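Local coordinates for surface protein SPB1 (Streptococcus agalactiae, PDB 4UZG) that probably forms the shaft of the group B streptococcus pilus 2b as its backbone subunit, assembled by sortases, at residues A[41-46]-A[88-93]; A[50-55]-A[125-130]. One frame throughout, in Å; residues are numbered along the deposited sequence.

Contact 1 (A[41-46]-A[88-93])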
loop_
_atom_site.group_PDB
_atom_site.type_symbol
_atom_site.label_atom_id
_atom_site.label_comp_id
_atom_site.label_asym_id
_atom_site.label_seq_id
_atom_site.Cartn_x
_atom_site.Cartn_y
_atom_site.Cartn_z
ATOM N N LYS A 41 -2.392 17.199 10.216
ATOM C CA LYS A 41 -2.917 17.339 8.859
ATOM C C LYS A 41 -2.301 16.275 7.987
ATOM O O LYS A 41 -1.086 16.139 7.950
ATOM C CB LYS A 41 -2.570 18.702 8.276
ATOM C CG LYS A 41 -3.399 19.817 8.811
ATOM C CD LYS A 41 -3.082 21.150 8.153
ATOM C CE LYS A 41 -3.935 22.270 8.746
ATOM N NZ LYS A 41 -3.686 23.562 8.041
ATOM N N ASP A 42 -3.122 15.519 7.267
ATOM C CA ASP A 42 -2.618 14.401 6.450
ATOM C C ASP A 42 -3.117 14.581 5.035
ATOM O O ASP A 42 -4.333 14.622 4.788
ATOM C CB ASP A 42 -3.135 13.101 7.049
ATOM C CG ASP A 42 -2.500 11.875 6.454
ATOM O OD1 ASP A 42 -2.222 11.825 5.251
ATOM O OD2 ASP A 42 -2.324 10.878 7.211
ATOM N N THR A 43 -2.170 14.738 4.110
ATOM C CA THR A 43 -2.486 14.825 2.694
ATOM C C THR A 43 -2.157 13.453 2.083
ATOM O O THR A 43 -0.996 13.058 2.010
ATOM C CB THR A 43 -1.677 15.917 1.998
ATOM O OG1 THR A 43 -1.889 17.162 2.663
ATOM C CG2 THR A 43 -2.078 16.043 0.522
ATOM N N MET A 44 -3.206 12.746 1.692
ATOM C CA MET A 44 -3.101 11.409 1.125
ATOM C C MET A 44 -2.799 11.497 -0.361
ATOM O O MET A 44 -3.002 12.537 -0.988
ATOM C CB MET A 44 -4.421 10.693 1.364
ATOM C CG MET A 44 -4.602 10.213 2.790
ATOM S SD MET A 44 -3.552 8.779 3.165
ATOM C CE MET A 44 -4.530 7.460 2.465
ATOM N N PRO A 45 -2.361 10.380 -0.958
ATOM C CA PRO A 45 -2.343 10.264 -2.418
ATOM C C PRO A 45 -3.761 10.431 -2.954
ATOM O O PRO A 45 -4.747 10.479 -2.221
ATOM C CB PRO A 45 -1.866 8.833 -2.660
ATOM C CG PRO A 45 -1.560 8.252 -1.437
ATOM C CD PRO A 45 -2.007 9.108 -0.318
ATOM N N SER A 46 -3.868 10.533 -4.264
ATOM C CA SER A 46 -5.165 10.497 -4.916
ATOM C C SER A 46 -5.957 9.280 -4.440
ATOM O O SER A 46 -5.379 8.203 -4.222
ATOM C CB SER A 46 -4.956 10.361 -6.432
ATOM O OG SER A 46 -6.174 10.063 -7.099
ATOM N N ASN A 88 -11.853 15.625 0.446
ATOM C CA ASN A 88 -10.998 15.365 -0.709
ATOM C C ASN A 88 -9.960 14.264 -0.463
ATOM O O ASN A 88 -8.835 14.370 -0.957
ATOM C CB ASN A 88 -10.260 16.662 -1.107
ATOM C CG ASN A 88 -11.200 17.776 -1.494
ATOM O OD1 ASN A 88 -12.191 17.550 -2.186
ATOM N ND2 ASN A 88 -10.903 18.986 -1.036
ATOM N N ASN A 89 -10.324 13.239 0.290
ATOM C CA ASN A 89 -9.458 12.095 0.600
ATOM C C ASN A 89 -8.379 12.392 1.626
ATOM O O ASN A 89 -7.515 11.550 1.873
ATOM C CB ASN A 89 -8.819 11.503 -0.669
ATOM C CG ASN A 89 -8.449 10.029 -0.520
ATOM O OD1 ASN A 89 -9.255 9.201 -0.091
ATOM N ND2 ASN A 89 -7.220 9.695 -0.912
ATOM N N ASN A 90 -8.452 13.578 2.227
ATOM C CA ASN A 90 -7.511 14.041 3.237
ATOM C C ASN A 90 -8.223 14.220 4.576
ATOM O O ASN A 90 -9.464 14.195 4.644
ATOM C CB ASN A 90 -6.893 15.364 2.802
ATOM C CG ASN A 90 -6.224 15.282 1.455
ATOM O OD1 ASN A 90 -5.561 14.302 1.146
ATOM N ND2 ASN A 90 -6.385 16.322 0.641
ATOM N N PHE A 91 -7.464 14.477 5.646
ATOM C CA PHE A 91 -8.082 14.792 6.921
ATOM C C PHE A 91 -7.208 15.721 7.747
ATOM O O PHE A 91 -5.985 15.768 7.582
ATOM C CB PHE A 91 -8.441 13.535 7.717
ATOM C CG PHE A 91 -7.260 12.732 8.223
ATOM C CD1 PHE A 91 -6.654 13.043 9.417
ATOM C CD2 PHE A 91 -6.768 11.654 7.485
ATOM C CE1 PHE A 91 -5.594 12.304 9.891
ATOM C CE2 PHE A 91 -5.703 10.894 7.952
ATOM C CZ PHE A 91 -5.104 11.217 9.159
ATOM N N THR A 92 -7.870 16.422 8.665
ATOM C CA THR A 92 -7.239 17.216 9.692
ATOM C C THR A 92 -7.894 16.885 11.019
ATOM O O THR A 92 -9.114 16.953 11.144
ATOM C CB THR A 92 -7.421 18.729 9.413
ATOM O OG1 THR A 92 -6.868 19.040 8.140
ATOM C CG2 THR A 92 -6.756 19.562 10.493
ATOM N N ILE A 93 -7.065 16.550 12.004
ATOM C CA ILE A 93 -7.499 16.284 13.362
ATOM C C ILE A 93 -6.918 17.360 14.270
ATOM O O ILE A 93 -5.718 17.604 14.247
ATOM C CB ILE A 93 -7.058 14.873 13.809
ATOM C CG1 ILE A 93 -7.962 13.835 13.144
ATOM C CG2 ILE A 93 -7.103 14.723 15.343
ATOM C CD1 ILE A 93 -7.494 12.414 13.267
HETATM O O HOH W 1 -5.838 13.014 -1.333
#

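Contact 2 (A[50-55]-A[125-130])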
loop_
_atom_site.group_PDB
_atom_site.type_symbol
_atom_site.label_atom_id
_atom_site.label_comp_id
_atom_site.label_asym_id
_atom_site.label_seq_id
_atom_site.Cartn_x
_atom_site.Cartn_y
_atom_site.Cartn_z
ATOM N N VAL A 50 -4.548 5.524 -3.134
ATOM C CA VAL A 50 -4.964 4.990 -1.840
ATOM C C VAL A 50 -6.184 5.783 -1.403
ATOM O O VAL A 50 -6.117 7.013 -1.255
ATOM C CB VAL A 50 -3.903 5.049 -0.733
ATOM C CG1 VAL A 50 -4.447 4.365 0.527
ATOM C CG2 VAL A 50 -2.590 4.409 -1.152
ATOM N N ASP A 51 -7.302 5.097 -1.221
ATOM C CA ASP A 51 -8.571 5.712 -0.849
ATOM C C ASP A 51 -8.699 5.666 0.671
ATOM O O ASP A 51 -8.801 4.590 1.265
ATOM C CB ASP A 51 -9.692 4.927 -1.547
ATOM C CG ASP A 51 -11.061 5.506 -1.357
ATOM O OD1 ASP A 51 -11.251 6.260 -0.396
ATOM O OD2 ASP A 51 -11.959 5.174 -2.174
ATOM N N LEU A 52 -8.631 6.833 1.290
ATOM C CA LEU A 52 -8.786 6.952 2.736
ATOM C C LEU A 52 -10.084 6.308 3.197
ATOM O O LEU A 52 -11.145 6.581 2.618
ATOM C CB LEU A 52 -8.834 8.442 3.103
ATOM C CG LEU A 52 -9.058 8.802 4.573
ATOM C CD1 LEU A 52 -7.919 8.328 5.455
ATOM C CD2 LEU A 52 -9.273 10.315 4.704
ATOM N N ASN A 53 -10.039 5.515 4.265
ATOM C CA ASN A 53 -11.264 5.095 4.940
ATOM C C ASN A 53 -11.672 6.153 5.956
ATOM O O ASN A 53 -11.157 6.204 7.066
ATOM C CB ASN A 53 -11.094 3.741 5.636
ATOM C CG ASN A 53 -11.086 2.562 4.673
ATOM O OD1 ASN A 53 -11.848 2.525 3.709
ATOM N ND2 ASN A 53 -10.276 1.580 4.985
ATOM N N GLU A 54 -12.580 7.019 5.556
ATOM C CA GLU A 54 -13.051 8.032 6.468
ATOM C C GLU A 54 -13.638 7.357 7.694
ATOM O O GLU A 54 -14.166 6.233 7.642
ATOM C CB GLU A 54 -14.068 8.975 5.803
ATOM C CG GLU A 54 -13.473 9.973 4.827
ATOM C CD GLU A 54 -13.074 9.415 3.482
ATOM O OE1 GLU A 54 -13.472 8.271 3.136
ATOM O OE2 GLU A 54 -12.383 10.169 2.769
ATOM N N GLY A 55 -13.470 8.031 8.823
ATOM C CA GLY A 55 -13.990 7.529 10.073
ATOM C C GLY A 55 -13.224 6.370 10.688
ATOM O O GLY A 55 -13.699 5.771 11.653
ATOM N N VAL A 125 -2.079 8.605 15.958
ATOM C CA VAL A 125 -3.279 8.468 15.147
ATOM C C VAL A 125 -3.085 7.256 14.253
ATOM O O VAL A 125 -2.156 7.221 13.447
ATOM C CB VAL A 125 -3.547 9.722 14.283
ATOM C CG1 VAL A 125 -4.768 9.517 13.375
ATOM C CG2 VAL A 125 -3.719 10.967 15.140
ATOM N N THR A 126 -3.964 6.276 14.375
ATOM C CA THR A 126 -3.993 5.187 13.425
ATOM C C THR A 126 -5.236 5.339 12.565
ATOM O O THR A 126 -6.274 5.831 13.017
ATOM C CB THR A 126 -3.998 3.825 14.098
ATOM O OG1 THR A 126 -5.195 3.647 14.851
ATOM C CG2 THR A 126 -2.802 3.641 14.982
ATOM N N TYR A 127 -5.137 4.927 11.300
ATOM C CA TYR A 127 -6.270 4.973 10.393
ATOM C C TYR A 127 -5.968 4.022 9.241
ATOM O O TYR A 127 -4.853 3.506 9.139
ATOM C CB TYR A 127 -6.530 6.412 9.889
ATOM C CG TYR A 127 -5.472 6.952 8.942
ATOM C CD1 TYR A 127 -4.319 7.559 9.401
ATOM C CD2 TYR A 127 -5.629 6.817 7.574
ATOM C CE1 TYR A 127 -3.353 8.025 8.519
ATOM C CE2 TYR A 127 -4.664 7.283 6.680
ATOM C CZ TYR A 127 -3.537 7.880 7.174
ATOM O OH TYR A 127 -2.548 8.358 6.319
ATOM N N THR A 128 -6.952 3.791 8.383
ATOM C CA THR A 128 -6.748 2.902 7.262
ATOM C C THR A 128 -7.133 3.552 5.935
ATOM O O THR A 128 -7.863 4.552 5.876
ATOM C CB THR A 128 -7.524 1.580 7.428
ATOM O OG1 THR A 128 -8.912 1.895 7.480
ATOM C CG2 THR A 128 -7.104 0.835 8.674
ATOM N N GLY A 129 -6.613 2.950 4.871
ATOM C CA GLY A 129 -7.018 3.247 3.513
ATOM C C GLY A 129 -7.012 1.954 2.714
ATOM O O GLY A 129 -6.622 0.899 3.222
ATOM N N VAL A 130 -7.440 2.036 1.468
ATOM C CA VAL A 130 -7.493 0.884 0.566
ATOM C C VAL A 130 -6.676 1.183 -0.685
ATOM O O VAL A 130 -6.875 2.207 -1.339
ATOM C CB VAL A 130 -8.946 0.512 0.208
ATOM C CG1 VAL A 130 -8.975 -0.634 -0.807
ATOM C CG2 VAL A 130 -9.738 0.140 1.458
#

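Contact 1 (A[41-46]-A[88-93])
Asn-90 OD1 is gripped by two groups. It accepts the backbone N-H of Met-44 at 2.9 Å. It is also hydrogen-bonded to a water, which in turn bonds Met-44 O. One residue earlier, Asn-89 ND2 gives an N-H to Pro-45 O at 2.9 Å. Asn-89 ND2 also bonds Val-50 O. Strands 37-43 and 90-96 are antiparallel neighbours in the large mixed sheet, and strand 146-153 lies on the other edge of 37-43. Asp-42 and Phe-91 form a hydrogen-bonded pair, and Asp-42 N reaches Phe-91 O at 2.9 Å. Phe-91 CG stands between its backbone N and carbonyl carbon (chi1 68°), with the ring reaching Asp-42 CB. This carbon makes a CH-pi contact over one ring face, 3.6 Å from the Phe-91 centroid. The carboxylate is turned 46° from the ring plane. Asp-42 OD1 has a weak hydrogen bond to Lys-4 NZ. Asp-42 OD2 and Asn-89 OD1 are held by strands 121-131 and 50-62. On the other sheet face, Lys-41 CG touches Thr-92 OG1 at 3.6 Å. Asparagine side chains thus carry the hydrogen bonding past the strand end, where Met-44 N and Pro-45 O have amide partners in place of a strand backbone.

Contact 2 (A[50-55]-A[125-130])
Leu-52 and Tyr-127 meet across an antiparallel strand pair in the large mixed beta sheet of the N-terminal part, which is consistent with the immunoglobulin-like domains of Gram-positive pilins. Their side chains cross at about a right angle. Leu-52 CD1 approaches the ring obliquely and lies 3.5 Å from Tyr-127 CD2. The Tyr-127 ring also packs edge-to-face with Phe-91 and meets the ring of Tyr-19.

Asn-53 and Thr-128 cross obliquely. Here the contact is polar: Asn-53 ND2 donates to Thr-128 OG1 at 2.9 Å. This bond is nearly straight (167° at the hydrogen), and the hydroxyl oxygen lies close to the amide plane. Asn-53 N also bonds Thr-128 O at 2.9 Å. Asn-53 CG stands beside its own backbone N (chi1 -75°), and backbone and side chain of Asn-53 both hold the same threonine. Thr-128 N turns to Ser-56 OG. Val-130 CG2 packs against the same amide, 3.8 Å from Asn-53 ND2.

Asp-51 and Val-130 form the hydrogen-bonded pair, with both backbone N-H groups used. Leu-52 and Gly-129 follow as a non-hydrogen-bonded pair, with their CA atoms 4.2 Å apart. Gly-129 has no side chain, and its CA comes within 3.2 Å of Asp-51 O.

Contacts 1 and 2 belong to the same sheet, with centres about 9 Å apart. Their segments alternate along the chain: strand 37-43 is followed by strand 50-62, and strand 90-96 by strand 121-131. Two polar bridges join the contacts. Asn-89 OD1 of contact 1 lies 2.8 Å from Leu-52 N of contact 2. Asp-42 OD2 is 2.7 Å from Tyr-127 OH, a weak hydrogen bond. Met-44 SD packs against that same hydroxyl, 3.3 Å from Tyr-127 OH. Asp-42 and Met-44 of contact 1 thus both meet the phenol oxygen of contact 2. Calcium ions lie farther off, about 10 Å from the Lys-41 side chain and about 8 Å from that of Val-130.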